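Local coordinates for type IV pilus assembly protein PilF (Thermus thermophilus HB8, PDB 5OIU) that binds ATP and probably hydrolyses it, serving as the hexameric AAA+ motor that powers assembly of type IV pili, at residues L124-P128 with G129-R133; E132-K135 with E136-K140; S156-T159 with F160-K164. All coordinates share one frame; numbering follows the deposited sequence.

Interaction 1 (L124-P128 with G129-R133); sequences LGFAP and GVFER
Phe-126 and Phe-131 meet at the roots of their side chains, CB of Phe-126 lying 3.6 Å from CB of Phe-131, and beyond this point the two groups cross at about a right angle. The Phe-126 methylene is the bump here: it comes up to the edge of the Phe-131 ring, near the ring plane, with CD1 of Phe-131 at 3.9 Å from CB of Phe-126. With its CG anti to the backbone N (chi1 174°), Phe-131 carries the rest of its ring off toward Ile-121 and Glu-122. Val-130 meets the loop with both prongs of its fork. Its CG1 approaches the Phe-126 ring obliquely, 4.2 Å from CD1 of that ring, while its CG2 stands an equal 4.2 Å from CB of Ala-127.

CB of Phe-131 rests against two backbone oxygens, Ala-127 O and Pro-128 O, 3.4 Å from the first. The N of the same residue donates to Ala-127 O at 2.9 Å, almost in line with the carbonyl, and shares a weaker bond with Pro-128 O. Outside the turn, the Phe-126 ring stacks with His-332 and Phe-134, and Ala-127 and Pro-128 rest on helix 366-374. Phe-126 and Ala-127, in extended conformation, lead into helix 128-138 of the P-loop ATPase domain, and a proline in the first turn is a familiar way of starting such a helix.

Interaction 2 (E132-K135 with E136-K140); sequences ERFK and EVISK
Phe-134 and Ile-138, one turn apart, belong to the apolar side of an amphipathic helix, 128-138, which packs on the central sheet of the P-loop ATPase fold. Among the apolar contacts, the CG2 methyl of Ile-138 sits over one face of the Phe-134 ring, 4.1 Å from CE1 of that ring. The pair faces Phe-145 of strand 143-148 and Ile-162 of the neighbouring helix. Were Ile-138 cut back to an alanine, that face of the Phe-134 ring would probably lose its methyl partner and a gap would open toward Phe-145 and Ile-162.

Side chains also press on the backbone of the preceding turn. Ile-138 holds CG1 in the crowded position between its backbone N and carbonyl carbon (chi1 67°), which sets this atom 3.4 Å from Lys-135 O. Tighter still is Val-137, whose CG2 comes within 3.1 Å of Arg-133 O.

The backbone bonds are those of a regular alpha helix: Val-137 N to Arg-133 O at 2.9 Å, Ile-138 N to Phe-134 O at 3.1 Å, and a longer one from Glu-136 N to Glu-132 O.

Charged groups add little across this turn, for Arg-133 NE and Glu-136 OE1 stay 6.3 Å apart, although their opposite charges may attract weakly. The remaining polar contact belongs to Ser-139, whose hydroxyl turns back one turn: OG donates to Lys-135 O at 2.8 Å, approaching 33° from the carbonyl plane, while Ser-139 N makes a weak bond to the same oxygen.

Interaction 3 (S156-T159 with F160-K164); sequences SFTT and FSILK. With MG (magnesium ion), chain R; ATP (adenosine-5'-triphosphate), chain Q.
Ser-156 O accepts a hydrogen bond from Phe-160 N at 3.0 Å and is also touched by the edge of the Phe-160 ring, whose CD2 lies 3.1 Å from Ser-156 O, with the oxygen in the ring plane. CG of Phe-160 anti to its carbonyl carbon (chi1 -83°) swings the ring back along the helix to this oxygen.

The tightest part lies at the helix start, where the P-loop (Walker A) delivers the chain to the nucleotide. Ser-156 OG binds the magnesium ion at 2.2 Å, directly across the metal from ATP O2G, and Ser-156 N donates almost straight to ATP O2B at 2.8 Å, an oxygen that also binds the magnesium. Three waters complete the octahedral shell, one of them donating to ATP O2A and O3B. One residue on, Phe-157 N reaches ATP O1A at 2.8 Å, while the Phe-157 ring lies obliquely beside the base with CD2 3.4 Å from ATP N7. The positive end of the dipole of helix 155-166 points at the phosphates and probably helps to offset their negative charge.

Side chain against side chain is looser, Thr-158 CG2 and Ile-162 CD1 being 4.4 Å apart, although Ile-162 packs closely on the carbonyl oxygens, its CG1 3.3 Å from Thr-158 O. The solvent side is the far end, where Lys-164 is exposed, with NZ bonded to Ile-118 O. The buried hydroxyls turn to other partners: Thr-158 OG1 to Gln-275, Thr-159 OG1 to Lys-155 O, and Ser-161 OG to Pro-119 O. Thr-159, Ile-162 and Leu-163 pack on strand 238-243, the first two also on strand 143-148, and Thr-159, Phe-160 and Leu-163 on strand 214-217.

How the interactions relate
Interactions 1 and 2 follow one another on helix 128-138, sharing Glu-132 and Arg-133, with centres about 10 Å apart; interaction 3 comes later in the chain, on helix 155-166, after strand 143-148 and the P-loop. Its centre lies about 15 Å from that of interaction 1 and about 14 Å from that of interaction 2. The two helices touch directly, Phe-134 CZ standing 3.8 Å from Ile-162 CG1, while Leu-124 in the loop before the first helix reaches Ser-161 on the second. As a worked example of a P-loop core, interaction 3 puts nucleotide binding at the start of helix 155-166, and interactions 1 and 2 shape the neighbouring helix packed against it.

Interaction 1 (L124-P128 with G129-R133)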
loop_
_atom_site.group_PDB
_atom_site.type_symbol
_atom_site.label_atom_id
_atom_site.label_comp_id
_atom_site.label_asym_id
_atom_site.label_seq_id
_atom_site.Cartn_x
_atom_site.Cartn_y
_atom_site.Cartn_z
ATOM N N LEU C 124 -40.409 5.126 -3.873
ATOM C CA LEU C 124 -39.181 5.422 -3.149
ATOM C C LEU C 124 -38.480 6.660 -3.665
ATOM O O LEU C 124 -37.423 7.004 -3.133
ATOM C CB LEU C 124 -38.205 4.249 -3.226
ATOM C CG LEU C 124 -38.417 3.133 -2.220
ATOM C CD1 LEU C 124 -37.457 1.992 -2.543
ATOM C CD2 LEU C 124 -38.198 3.658 -0.839
ATOM N N GLY C 125 -39.011 7.297 -4.709
ATOM C CA GLY C 125 -38.444 8.508 -5.262
ATOM C C GLY C 125 -37.401 8.337 -6.354
ATOM O O GLY C 125 -36.703 9.309 -6.663
ATOM N N PHE C 126 -37.274 7.151 -6.960
ATOM C CA PHE C 126 -36.211 6.911 -7.930
ATOM C C PHE C 126 -36.471 7.650 -9.231
ATOM O O PHE C 126 -37.613 7.745 -9.689
ATOM C CB PHE C 126 -36.077 5.419 -8.225
ATOM C CG PHE C 126 -35.250 4.694 -7.234
ATOM C CD1 PHE C 126 -33.874 4.704 -7.324
ATOM C CD2 PHE C 126 -35.842 4.021 -6.192
ATOM C CE1 PHE C 126 -33.100 4.043 -6.397
ATOM C CE2 PHE C 126 -35.078 3.351 -5.258
ATOM C CZ PHE C 126 -33.708 3.356 -5.359
ATOM N N ALA C 127 -35.402 8.164 -9.842
ATOM C CA ALA C 127 -35.533 8.735 -11.173
ATOM C C ALA C 127 -35.927 7.628 -12.145
ATOM O O ALA C 127 -35.571 6.467 -11.931
ATOM C CB ALA C 127 -34.234 9.389 -11.618
ATOM N N PRO C 128 -36.686 7.946 -13.201
ATOM C CA PRO C 128 -37.262 6.869 -14.028
ATOM C C PRO C 128 -36.245 5.862 -14.527
ATOM O O PRO C 128 -36.446 4.654 -14.341
ATOM C CB PRO C 128 -37.931 7.640 -15.169
ATOM C CG PRO C 128 -38.339 8.886 -14.546
ATOM C CD PRO C 128 -37.227 9.257 -13.591
ATOM N N GLY C 129 -35.141 6.316 -15.122
ATOM C CA GLY C 129 -34.191 5.370 -15.683
ATOM C C GLY C 129 -33.470 4.565 -14.623
ATOM O O GLY C 129 -33.296 3.346 -14.760
ATOM N N VAL C 130 -33.042 5.232 -13.549
ATOM C CA VAL C 130 -32.329 4.550 -12.477
ATOM C C VAL C 130 -33.214 3.497 -11.832
ATOM O O VAL C 130 -32.733 2.435 -11.423
ATOM C CB VAL C 130 -31.834 5.598 -11.463
ATOM C CG1 VAL C 130 -30.955 4.954 -10.389
ATOM C CG2 VAL C 130 -31.098 6.697 -12.211
ATOM N N PHE C 131 -34.522 3.756 -11.766
ATOM C CA PHE C 131 -35.447 2.811 -11.147
ATOM C C PHE C 131 -35.487 1.475 -11.873
ATOM O O PHE C 131 -35.753 0.450 -11.247
ATOM C CB PHE C 131 -36.851 3.397 -11.099
ATOM C CG PHE C 131 -37.888 2.431 -10.612
ATOM C CD1 PHE C 131 -38.000 2.137 -9.259
ATOM C CD2 PHE C 131 -38.755 1.810 -11.505
ATOM C CE1 PHE C 131 -38.970 1.241 -8.808
ATOM C CE2 PHE C 131 -39.725 0.915 -11.057
ATOM C CZ PHE C 131 -39.831 0.635 -9.714
ATOM N N GLU C 132 -35.245 1.464 -13.184
ATOM C CA GLU C 132 -35.276 0.210 -13.928
ATOM C C GLU C 132 -34.020 -0.613 -13.680
ATOM O O GLU C 132 -34.081 -1.844 -13.611
ATOM C CB GLU C 132 -35.450 0.486 -15.422
ATOM C CG GLU C 132 -36.704 1.272 -15.763
ATOM C CD GLU C 132 -37.992 0.566 -15.341
ATOM O OE1 GLU C 132 -37.982 -0.677 -15.187
ATOM O OE2 GLU C 132 -39.024 1.261 -15.174
ATOM N N ARG C 133 -32.870 0.040 -13.549
ATOM C CA ARG C 133 -31.683 -0.715 -13.190
ATOM C C ARG C 133 -31.752 -1.160 -11.734
ATOM O O ARG C 133 -31.215 -2.217 -11.382
ATOM C CB ARG C 133 -30.432 0.116 -13.515
ATOM C CG ARG C 133 -30.492 0.739 -14.921
ATOM C CD ARG C 133 -29.135 0.815 -15.643
ATOM N NE ARG C 133 -28.003 0.977 -14.727
ATOM C CZ ARG C 133 -26.876 1.641 -15.012
ATOM N NH1 ARG C 133 -26.721 2.213 -16.205
ATOM N NH2 ARG C 133 -25.906 1.745 -14.094
#

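Interaction 2 (E132-K135 with E136-K140)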
loop_
_atom_site.group_PDB
_atom_site.type_symbol
_atom_site.label_atom_id
_atom_site.label_comp_id
_atom_site.label_asym_id
_atom_site.label_seq_id
_atom_site.Cartn_x
_atom_site.Cartn_y
_atom_site.Cartn_z
ATOM N N GLU C 132 -35.245 1.464 -13.184
ATOM C CA GLU C 132 -35.276 0.210 -13.928
ATOM C C GLU C 132 -34.020 -0.613 -13.680
ATOM O O GLU C 132 -34.081 -1.844 -13.611
ATOM C CB GLU C 132 -35.450 0.486 -15.422
ATOM C CG GLU C 132 -36.704 1.272 -15.763
ATOM C CD GLU C 132 -37.992 0.566 -15.341
ATOM O OE1 GLU C 132 -37.982 -0.677 -15.187
ATOM O OE2 GLU C 132 -39.024 1.261 -15.174
ATOM N N ARG C 133 -32.870 0.040 -13.549
ATOM C CA ARG C 133 -31.683 -0.715 -13.190
ATOM C C ARG C 133 -31.752 -1.160 -11.734
ATOM O O ARG C 133 -31.215 -2.217 -11.382
ATOM C CB ARG C 133 -30.432 0.116 -13.515
ATOM C CG ARG C 133 -30.492 0.739 -14.921
ATOM C CD ARG C 133 -29.135 0.815 -15.643
ATOM N NE ARG C 133 -28.003 0.977 -14.727
ATOM C CZ ARG C 133 -26.876 1.641 -15.012
ATOM N NH1 ARG C 133 -26.721 2.213 -16.205
ATOM N NH2 ARG C 133 -25.906 1.745 -14.094
ATOM N N PHE C 134 -32.494 -0.426 -10.902
ATOM C CA PHE C 134 -32.649 -0.783 -9.492
ATOM C C PHE C 134 -33.480 -2.048 -9.329
ATOM O O PHE C 134 -33.097 -2.962 -8.582
ATOM C CB PHE C 134 -33.290 0.385 -8.745
ATOM C CG PHE C 134 -33.690 0.069 -7.327
ATOM C CD1 PHE C 134 -32.731 -0.135 -6.352
ATOM C CD2 PHE C 134 -35.029 0.016 -6.961
ATOM C CE1 PHE C 134 -33.101 -0.407 -5.046
ATOM C CE2 PHE C 134 -35.403 -0.252 -5.649
ATOM C CZ PHE C 134 -34.442 -0.464 -4.693
ATOM N N LYS C 135 -34.649 -2.092 -9.987
ATOM C CA LYS C 135 -35.469 -3.304 -10.046
ATOM C C LYS C 135 -34.649 -4.490 -10.531
ATOM O O LYS C 135 -34.773 -5.613 -10.025
ATOM C CB LYS C 135 -36.654 -3.090 -10.996
ATOM C CG LYS C 135 -37.949 -2.623 -10.370
ATOM C CD LYS C 135 -39.030 -2.437 -11.454
ATOM C CE LYS C 135 -39.273 -3.717 -12.253
ATOM N NZ LYS C 135 -40.200 -3.500 -13.402
ATOM N N GLU C 136 -33.812 -4.255 -11.529
ATOM C CA GLU C 136 -33.019 -5.330 -12.082
ATOM C C GLU C 136 -31.972 -5.822 -11.086
ATOM O O GLU C 136 -31.698 -7.022 -11.029
ATOM C CB GLU C 136 -32.408 -4.846 -13.391
ATOM C CG GLU C 136 -31.365 -5.734 -13.986
ATOM C CD GLU C 136 -30.878 -5.169 -15.297
ATOM O OE1 GLU C 136 -31.498 -4.172 -15.759
ATOM O OE2 GLU C 136 -29.898 -5.723 -15.862
ATOM N N VAL C 137 -31.409 -4.938 -10.261
ATOM C CA VAL C 137 -30.444 -5.397 -9.261
ATOM C C VAL C 137 -31.121 -6.291 -8.227
ATOM O O VAL C 137 -30.643 -7.395 -7.933
ATOM C CB VAL C 137 -29.740 -4.206 -8.592
ATOM C CG1 VAL C 137 -28.808 -4.701 -7.486
ATOM C CG2 VAL C 137 -28.962 -3.427 -9.616
ATOM N N ILE C 138 -32.249 -5.838 -7.666
ATOM C CA ILE C 138 -32.885 -6.591 -6.589
ATOM C C ILE C 138 -33.592 -7.851 -7.063
ATOM O O ILE C 138 -33.975 -8.688 -6.232
ATOM C CB ILE C 138 -33.882 -5.710 -5.816
ATOM C CG1 ILE C 138 -35.081 -5.331 -6.699
ATOM C CG2 ILE C 138 -33.181 -4.477 -5.250
ATOM C CD1 ILE C 138 -36.149 -4.549 -5.924
ATOM N N SER C 139 -33.777 -8.015 -8.370
ATOM C CA SER C 139 -34.402 -9.216 -8.901
ATOM C C SER C 139 -33.428 -10.364 -9.095
ATOM O O SER C 139 -33.868 -11.469 -9.399
ATOM C CB SER C 139 -35.084 -8.916 -10.233
ATOM O OG SER C 139 -36.164 -8.037 -10.007
ATOM N N LYS C 140 -32.133 -10.126 -8.955
ATOM C CA LYS C 140 -31.156 -11.176 -9.156
ATOM C C LYS C 140 -31.372 -12.287 -8.136
ATOM O O LYS C 140 -31.852 -12.039 -7.025
ATOM C CB LYS C 140 -29.743 -10.614 -9.029
ATOM C CG LYS C 140 -29.314 -9.784 -10.220
ATOM C CD LYS C 140 -27.815 -9.518 -10.191
ATOM C CE LYS C 140 -27.228 -9.671 -11.590
ATOM N NZ LYS C 140 -28.191 -9.152 -12.607
#

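Interaction 3 (S156-T159 with F160-K164)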
loop_
_atom_site.group_PDB
_atom_site.type_symbol
_atom_site.label_atom_id
_atom_site.label_comp_id
_atom_site.label_asym_id
_atom_site.label_seq_id
_atom_site.Cartn_x
_atom_site.Cartn_y
_atom_site.Cartn_z
ATOM N N SER C 156 -32.572 1.918 6.174
ATOM C CA SER C 156 -33.493 0.869 6.588
ATOM C C SER C 156 -34.843 0.997 5.884
ATOM O O SER C 156 -35.465 -0.008 5.525
ATOM C CB SER C 156 -33.650 0.893 8.097
ATOM O OG SER C 156 -32.465 0.398 8.665
ATOM N N PHE C 157 -35.309 2.220 5.665
ATOM C CA PHE C 157 -36.584 2.407 4.989
ATOM C C PHE C 157 -36.522 1.876 3.566
ATOM O O PHE C 157 -37.439 1.186 3.109
ATOM C CB PHE C 157 -36.947 3.884 5.009
ATOM C CG PHE C 157 -38.360 4.182 4.633
ATOM C CD1 PHE C 157 -39.376 4.112 5.583
ATOM C CD2 PHE C 157 -38.669 4.613 3.342
ATOM C CE1 PHE C 157 -40.696 4.440 5.253
ATOM C CE2 PHE C 157 -39.977 4.947 3.003
ATOM C CZ PHE C 157 -40.997 4.858 3.959
ATOM N N THR C 158 -35.439 2.180 2.848
ATOM C CA THR C 158 -35.254 1.620 1.509
ATOM C C THR C 158 -35.149 0.097 1.557
ATOM O O THR C 158 -35.782 -0.604 0.756
ATOM C CB THR C 158 -34.003 2.227 0.868
ATOM O OG1 THR C 158 -34.289 3.571 0.489
ATOM C CG2 THR C 158 -33.546 1.426 -0.362
ATOM N N THR C 159 -34.378 -0.422 2.514
ATOM C CA THR C 159 -34.142 -1.859 2.624
ATOM C C THR C 159 -35.447 -2.634 2.764
ATOM O O THR C 159 -35.671 -3.632 2.067
ATOM C CB THR C 159 -33.227 -2.128 3.815
ATOM O OG1 THR C 159 -31.892 -1.677 3.498
ATOM C CG2 THR C 159 -33.237 -3.594 4.167
ATOM N N PHE C 160 -36.338 -2.169 3.648
ATOM C CA PHE C 160 -37.563 -2.915 3.911
ATOM C C PHE C 160 -38.552 -2.802 2.766
ATOM O O PHE C 160 -39.292 -3.757 2.495
ATOM C CB PHE C 160 -38.167 -2.452 5.219
ATOM C CG PHE C 160 -37.556 -3.121 6.380
ATOM C CD1 PHE C 160 -37.962 -4.398 6.745
ATOM C CD2 PHE C 160 -36.515 -2.523 7.065
ATOM C CE1 PHE C 160 -37.367 -5.049 7.816
ATOM C CE2 PHE C 160 -35.916 -3.166 8.139
ATOM C CZ PHE C 160 -36.343 -4.429 8.518
ATOM N N SER C 161 -38.557 -1.662 2.074
ATOM C CA SER C 161 -39.279 -1.567 0.814
ATOM C C SER C 161 -38.838 -2.653 -0.163
ATOM O O SER C 161 -39.673 -3.295 -0.807
ATOM C CB SER C 161 -39.059 -0.188 0.212
ATOM O OG SER C 161 -39.908 -0.000 -0.892
ATOM N N ILE C 162 -37.522 -2.867 -0.288
ATOM C CA ILE C 162 -37.006 -3.942 -1.133
ATOM C C ILE C 162 -37.617 -5.278 -0.720
ATOM O O ILE C 162 -38.268 -5.966 -1.519
ATOM C CB ILE C 162 -35.470 -3.992 -1.056
ATOM C CG1 ILE C 162 -34.849 -2.724 -1.643
ATOM C CG2 ILE C 162 -34.941 -5.272 -1.719
ATOM C CD1 ILE C 162 -33.344 -2.789 -1.740
ATOM N N LEU C 163 -37.411 -5.653 0.552
ATOM C CA LEU C 163 -37.939 -6.901 1.092
ATOM C C LEU C 163 -39.451 -7.019 0.888
ATOM O O LEU C 163 -39.964 -8.118 0.651
ATOM C CB LEU C 163 -37.584 -7.009 2.579
ATOM C CG LEU C 163 -36.095 -7.109 2.962
ATOM C CD1 LEU C 163 -35.944 -7.486 4.424
ATOM C CD2 LEU C 163 -35.305 -8.089 2.074
ATOM N N LYS C 164 -40.177 -5.897 0.955
ATOM C CA LYS C 164 -41.606 -5.925 0.652
ATOM C C LYS C 164 -41.863 -6.494 -0.738
ATOM O O LYS C 164 -42.806 -7.268 -0.937
ATOM C CB LYS C 164 -42.200 -4.526 0.771
ATOM C CG LYS C 164 -43.629 -4.507 1.264
ATOM C CD LYS C 164 -44.077 -3.073 1.560
ATOM C CE LYS C 164 -45.553 -3.000 1.955
ATOM N NZ LYS C 164 -45.727 -2.194 3.205
HETATM MG MG MG R . -31.275 2.004 9.639
HETATM P PG ATP Q . -29.864 4.733 10.769
HETATM O O1G ATP Q . -28.572 5.418 10.336
HETATM O O2G ATP Q . -29.851 3.229 10.596
HETATM O O3G ATP Q . -30.373 5.143 12.127
HETATM P PB ATP Q . -31.378 4.894 8.329
HETATM O O1B ATP Q . -30.241 5.329 7.441
HETATM O O2B ATP Q . -31.852 3.460 8.344
HETATM O O3B ATP Q . -31.055 5.327 9.844
HETATM P PA ATP Q . -34.160 5.327 8.364
HETATM O O1A ATP Q . -34.864 4.386 7.423
HETATM O O2A ATP Q . -34.108 4.972 9.831
HETATM O O3A ATP Q . -32.672 5.754 7.924
HETATM O "O5'" ATP Q . -34.959 6.703 8.173
HETATM C "C5'" ATP Q . -34.650 7.874 8.924
HETATM C "C4'" ATP Q . -35.872 8.780 8.840
HETATM O "O4'" ATP Q . -36.085 9.224 7.495
HETATM C "C3'" ATP Q . -37.109 8.015 9.267
HETATM O "O3'" ATP Q . -37.844 8.944 10.088
HETATM C "C2'" ATP Q . -37.782 7.661 7.944
HETATM O "O2'" ATP Q . -39.205 7.456 8.034
HETATM C "C1'" ATP Q . -37.368 8.816 7.029
HETATM N N9 ATP Q . -37.231 8.420 5.613
HETATM C C8 ATP Q . -36.505 7.368 5.175
HETATM N N7 ATP Q . -36.564 7.269 3.821
HETATM C C5 ATP Q . -37.344 8.264 3.369
HETATM C C6 ATP Q . -37.813 8.720 2.041
HETATM N N6 ATP Q . -37.458 8.069 0.904
HETATM N N1 ATP Q . -38.609 9.809 1.999
HETATM C C2 ATP Q . -38.961 10.459 3.127
HETATM N N3 ATP Q . -38.571 10.103 4.368
HETATM C C4 ATP Q . -37.775 9.028 4.555
HETATM O O HOH W 1 -32.757 2.833 10.699
HETATM O O HOH W 2 -31.049 0.444 11.074
HETATM O O HOH W 3 -29.631 1.250 8.966
#